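Local coordinates for protease (Helicobacter pylori, PDB 5EUF), which is a zinc-dependent virulence protease of the M16 family that cleaves the cytoplasmic domain of human junctional adhesion molecule A, weakening the gastric epithelial barrier, at residues H8-V11 with L17-V20; G370-Y375 with Q382-Y387. All coordinates share one frame; numbering follows the deposited sequence.

Contact 1: residues H8-V11 with L17-V20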
loop_
_atom_site.group_PDB
_atom_site.type_symbol
_atom_site.label_atom_id
_atom_site.label_comp_id
_atom_site.label_asym_id
_atom_site.label_seq_id
_atom_site.Cartn_x
_atom_site.Cartn_y
_atom_site.Cartn_z
ATOM N N HIS B 8 8.314 0.593 -40.470
ATOM C CA HIS B 8 9.076 1.525 -39.649
ATOM C C HIS B 8 10.569 1.224 -39.693
ATOM O O HIS B 8 10.986 0.160 -40.151
ATOM C CB HIS B 8 8.590 1.476 -38.202
ATOM C CG HIS B 8 8.981 0.222 -37.483
ATOM N ND1 HIS B 8 8.336 -0.980 -37.679
ATOM C CD2 HIS B 8 9.955 -0.017 -36.574
ATOM C CE1 HIS B 8 8.895 -1.906 -36.919
ATOM N NE2 HIS B 8 9.879 -1.347 -36.239
ATOM N N GLU B 9 11.370 2.168 -39.212
ATOM C CA GLU B 9 12.805 1.954 -39.071
ATOM C C GLU B 9 13.273 2.370 -37.678
ATOM O O GLU B 9 12.975 3.470 -37.215
ATOM C CB GLU B 9 13.581 2.721 -40.145
ATOM C CG GLU B 9 13.326 2.229 -41.563
ATOM C CD GLU B 9 14.456 2.579 -42.514
ATOM O OE1 GLU B 9 14.208 2.646 -43.736
ATOM O OE2 GLU B 9 15.597 2.777 -42.039
ATOM N N SER B 10 13.999 1.478 -37.012
ATOM C CA SER B 10 14.477 1.742 -35.661
ATOM C C SER B 10 15.993 1.895 -35.612
ATOM O O SER B 10 16.728 1.201 -36.317
ATOM C CB SER B 10 14.039 0.626 -34.710
ATOM O OG SER B 10 14.536 0.848 -33.401
ATOM N N VAL B 11 16.451 2.816 -34.770
ATOM C CA VAL B 11 17.872 3.044 -34.555
ATOM C C VAL B 11 18.126 3.348 -33.082
ATOM O O VAL B 11 17.457 4.199 -32.493
ATOM C CB VAL B 11 18.406 4.205 -35.426
ATOM C CG1 VAL B 11 19.742 4.709 -34.898
ATOM C CG2 VAL B 11 18.531 3.773 -36.881
ATOM N N LEU B 17 19.333 5.601 -26.300
ATOM C CA LEU B 17 18.080 6.188 -26.761
ATOM C C LEU B 17 17.607 5.517 -28.044
ATOM O O LEU B 17 18.359 5.413 -29.015
ATOM C CB LEU B 17 18.231 7.693 -26.990
ATOM C CG LEU B 17 16.943 8.389 -27.442
ATOM C CD1 LEU B 17 16.188 8.944 -26.249
ATOM C CD2 LEU B 17 17.218 9.477 -28.463
ATOM N N GLN B 18 16.357 5.067 -28.045
ATOM C CA GLN B 18 15.775 4.441 -29.222
ATOM C C GLN B 18 15.053 5.476 -30.078
ATOM O O GLN B 18 14.307 6.309 -29.565
ATOM C CB GLN B 18 14.814 3.322 -28.817
ATOM C CG GLN B 18 14.209 2.570 -29.994
ATOM C CD GLN B 18 13.385 1.376 -29.559
ATOM O OE1 GLN B 18 13.097 1.204 -28.373
ATOM N NE2 GLN B 18 13.006 0.539 -30.518
ATOM N N VAL B 19 15.286 5.424 -31.386
ATOM C CA VAL B 19 14.640 6.346 -32.309
ATOM C C VAL B 19 13.806 5.578 -33.324
ATOM O O VAL B 19 14.332 4.758 -34.076
ATOM C CB VAL B 19 15.664 7.223 -33.057
ATOM C CG1 VAL B 19 14.969 8.407 -33.713
ATOM C CG2 VAL B 19 16.742 7.705 -32.105
ATOM N N VAL B 20 12.505 5.844 -33.341
ATOM C CA VAL B 20 11.596 5.143 -34.238
ATOM C C VAL B 20 10.915 6.101 -35.210
ATOM O O VAL B 20 10.224 7.037 -34.800
ATOM C CB VAL B 20 10.516 4.369 -33.461
ATOM C CG1 VAL B 20 9.605 3.626 -34.426
ATOM C CG2 VAL B 20 11.160 3.403 -32.470
#
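The carboxamide of Gln18 meets the hydroxyl of Ser10 in its own plane: NE2 of Gln18 donates to OG of Ser10 over 3.3 Å, with OG lying only 13° out of the amide plane. The bond is long but fairly straight, at 160° at the hydrogen. Both side chains lie on one face of the sheet, together with Val20. The imidazole of His8 is the other flat group, and CG1 of Val20 comes up to its CD2 obliquely, at 4.2 Å. In Gln18 CG stands anti to the backbone N (chi1 -177°) and the chain beyond it runs extended, which carries the amide diagonally across to Ser10, whose partner on the other strand is Val20.

The backbones hold the pair in register. Val11 and Val19 form a hydrogen-bonded antiparallel pair, Val11 N giving to Val19 O at 3.0 Å and Val19 N to Val11 O at 2.7 Å. Ser10 and Val20 follow as a non-hydrogen-bonded pair, where CA of Ser10 also makes a C-H...O contact with Val19 O. Val11 and Val19 turn to the face where helix 202-213 packs, with Phe206 against Val11 and Thr209 against Val19. Glu9 continues the pairing through backbone bonds to Ser21, while the backbone of Val20 is hydrogen-bonded to Val194 and Val196 of strand 192-198.

Strands 9-12 and 18-23 thus make an antiparallel beta hairpin, with strand 9-12 as an outermost strand of the mixed six-stranded sheet in the N-terminal half of this M16 peptidase.

Contact 2: residues G370-Y375 with Q382-Y387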
loop_
_atom_site.group_PDB
_atom_site.type_symbol
_atom_site.label_atom_id
_atom_site.label_comp_id
_atom_site.label_asym_id
_atom_site.label_seq_id
_atom_site.Cartn_x
_atom_site.Cartn_y
_atom_site.Cartn_z
ATOM N N GLY B 370 0.031 6.883 -31.211
ATOM C CA GLY B 370 -0.566 6.336 -30.006
ATOM C C GLY B 370 -0.521 4.820 -29.952
ATOM O O GLY B 370 -0.358 4.234 -28.882
ATOM N N LEU B 371 -0.665 4.181 -31.109
ATOM C CA LEU B 371 -0.579 2.728 -31.185
ATOM C C LEU B 371 0.844 2.256 -30.909
ATOM O O LEU B 371 1.072 1.419 -30.035
ATOM C CB LEU B 371 -1.041 2.226 -32.554
ATOM C CG LEU B 371 -2.517 2.433 -32.898
ATOM C CD1 LEU B 371 -2.828 1.879 -34.278
ATOM C CD2 LEU B 371 -3.409 1.791 -31.847
ATOM N N PHE B 372 1.797 2.802 -31.660
ATOM C CA PHE B 372 3.201 2.431 -31.518
ATOM C C PHE B 372 3.747 2.733 -30.128
ATOM O O PHE B 372 4.531 1.958 -29.584
ATOM C CB PHE B 372 4.051 3.149 -32.566
ATOM C CG PHE B 372 4.095 2.453 -33.894
ATOM C CD1 PHE B 372 3.123 2.691 -34.850
ATOM C CD2 PHE B 372 5.117 1.568 -34.191
ATOM C CE1 PHE B 372 3.166 2.054 -36.075
ATOM C CE2 PHE B 372 5.165 0.930 -35.412
ATOM C CZ PHE B 372 4.188 1.173 -36.356
ATOM N N ALA B 373 3.328 3.861 -29.561
ATOM C CA ALA B 373 3.835 4.304 -28.267
ATOM C C ALA B 373 3.610 3.260 -27.179
ATOM O O ALA B 373 4.489 3.011 -26.353
ATOM C CB ALA B 373 3.188 5.620 -27.872
ATOM N N ASP B 374 2.436 2.643 -27.189
ATOM C CA ASP B 374 2.088 1.676 -26.160
ATOM C C ASP B 374 2.884 0.383 -26.312
ATOM O O ASP B 374 3.248 -0.246 -25.319
ATOM C CB ASP B 374 0.586 1.388 -26.191
ATOM C CG ASP B 374 -0.242 2.562 -25.697
ATOM O OD1 ASP B 374 0.169 3.199 -24.703
ATOM O OD2 ASP B 374 -1.296 2.851 -26.302
ATOM N N TYR B 375 3.172 0.002 -27.552
ATOM C CA TYR B 375 3.833 -1.273 -27.822
ATOM C C TYR B 375 5.355 -1.157 -27.875
ATOM O O TYR B 375 6.063 -2.143 -27.679
ATOM C CB TYR B 375 3.303 -1.871 -29.129
ATOM C CG TYR B 375 1.912 -2.451 -28.992
ATOM C CD1 TYR B 375 0.793 -1.629 -28.987
ATOM C CD2 TYR B 375 1.721 -3.819 -28.851
ATOM C CE1 TYR B 375 -0.478 -2.154 -28.853
ATOM C CE2 TYR B 375 0.455 -4.352 -28.719
ATOM C CZ TYR B 375 -0.641 -3.515 -28.719
ATOM O OH TYR B 375 -1.904 -4.041 -28.584
ATOM N N GLN B 382 5.929 -6.775 -32.557
ATOM C CA GLN B 382 5.457 -7.994 -33.198
ATOM C C GLN B 382 4.007 -8.250 -32.822
ATOM O O GLN B 382 3.205 -8.675 -33.652
ATOM C CB GLN B 382 6.323 -9.190 -32.802
ATOM C CG GLN B 382 5.909 -10.493 -33.467
ATOM C CD GLN B 382 6.037 -10.441 -34.979
ATOM O OE1 GLN B 382 6.891 -9.735 -35.518
ATOM N NE2 GLN B 382 5.181 -11.186 -35.672
ATOM N N GLY B 383 3.681 -7.986 -31.561
ATOM C CA GLY B 383 2.321 -8.122 -31.082
ATOM C C GLY B 383 1.409 -7.154 -31.803
ATOM O O GLY B 383 0.293 -7.507 -32.178
ATOM N N LEU B 384 1.898 -5.934 -32.009
ATOM C CA LEU B 384 1.118 -4.888 -32.665
ATOM C C LEU B 384 0.790 -5.248 -34.109
ATOM O O LEU B 384 -0.348 -5.080 -34.555
ATOM C CB LEU B 384 1.868 -3.554 -32.616
ATOM C CG LEU B 384 1.240 -2.369 -33.356
ATOM C CD1 LEU B 384 -0.202 -2.150 -32.919
ATOM C CD2 LEU B 384 2.063 -1.104 -33.141
ATOM N N THR B 385 1.786 -5.741 -34.837
ATOM C CA THR B 385 1.591 -6.103 -36.236
ATOM C C THR B 385 0.640 -7.288 -36.366
ATOM O O THR B 385 -0.162 -7.350 -37.295
ATOM C CB THR B 385 2.928 -6.443 -36.929
ATOM O OG1 THR B 385 3.540 -7.562 -36.278
ATOM C CG2 THR B 385 3.878 -5.255 -36.879
ATOM N N ASP B 386 0.726 -8.222 -35.422
ATOM C CA ASP B 386 -0.087 -9.435 -35.467
ATOM C C ASP B 386 -1.488 -9.231 -34.900
ATOM O O ASP B 386 -2.282 -10.168 -34.864
ATOM C CB ASP B 386 0.600 -10.571 -34.704
ATOM C CG ASP B 386 1.861 -11.059 -35.388
ATOM O OD1 ASP B 386 1.996 -10.853 -36.613
ATOM O OD2 ASP B 386 2.716 -11.656 -34.699
ATOM N N TYR B 387 -1.787 -8.011 -34.462
ATOM C CA TYR B 387 -3.040 -7.734 -33.759
ATOM C C TYR B 387 -4.270 -7.956 -34.638
ATOM O O TYR B 387 -5.146 -8.753 -34.298
ATOM C CB TYR B 387 -3.035 -6.300 -33.222
ATOM C CG TYR B 387 -4.201 -5.964 -32.318
ATOM C CD1 TYR B 387 -5.361 -5.397 -32.828
ATOM C CD2 TYR B 387 -4.137 -6.204 -30.950
ATOM C CE1 TYR B 387 -6.428 -5.084 -32.003
ATOM C CE2 TYR B 387 -5.199 -5.894 -30.117
ATOM C CZ TYR B 387 -6.342 -5.333 -30.649
ATOM O OH TYR B 387 -7.402 -5.022 -29.825
#
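Leu384 projects between two aromatic rings of helix 365-376 and presents a different atom to each. Its CD2 methyl sits almost squarely over the centre of the Phe372 ring, 4.1 Å from the centroid and 7° off the ring normal, a CH-pi contact in which the two side chains cross at about a right angle. Against Tyr375 the same residue offers its CB, which lies over one face of the ring but offset toward the rim; the nearest approach is 3.8 Å, from CB of Leu384 to CD2 of Tyr375. CD1 of Leu384 lies over the same face, nearer CD1 and CE1 of Tyr375, and makes a loose contact with CB of Leu371 at 4.5 Å. With CG anti to the backbone N (chi1 175°), Leu384 points its forked end at helix 365-376, CD2 going to Phe372 and to Leu371 O, CD1 to Tyr375 and to CB of Leu371.

Beyond the leucine, the ring of Tyr375 runs on alongside Gly383 toward Tyr387. CE2 of Tyr375 approaches C of Gly383 obliquely, at 4.3 Å, and OH of Tyr375 comes within 3.9 Å of CD2 of Tyr387, whose ring it also meets obliquely. These two tyrosine side chains cross at about a right angle. The phenol of Tyr387 is bound at its far end, where OH is hydrogen-bonded to OD2 of Asp270, and Phe261 meets Tyr375 edge-to-face.

The interface is therefore apolar, with one buried leucine inserted among the aromatic side chains. It is a packing of two consecutive helices, 365-376 and 381-385, joined by a short connection, within the run of helices from 323-338 to 396-406 that lies between strand 309-317 and strand 412-418.

Contact 1 closes before contact 2 opens along the chain, and the two belong to different parts of it: the 8-11/17-20 hairpin edges the six-stranded sheet, whereas 370-375/382-387 joins consecutive helices far later in the sequence. In space they are neighbours, with centres 14 Å apart and nearest atoms about 4 Å apart, though they do not touch. Leu5, just ahead of the hairpin, packs on Leu384 and Thr385 and so ties the two regions together. Both contacts lie away from the catalytic zinc site formed with His53 and Glu133. A second, distinct zinc ion lies about 6 Å from the side chain of Tyr375, and a glycerol, probably from the crystallisation liquor, about 4 Å from Gly383.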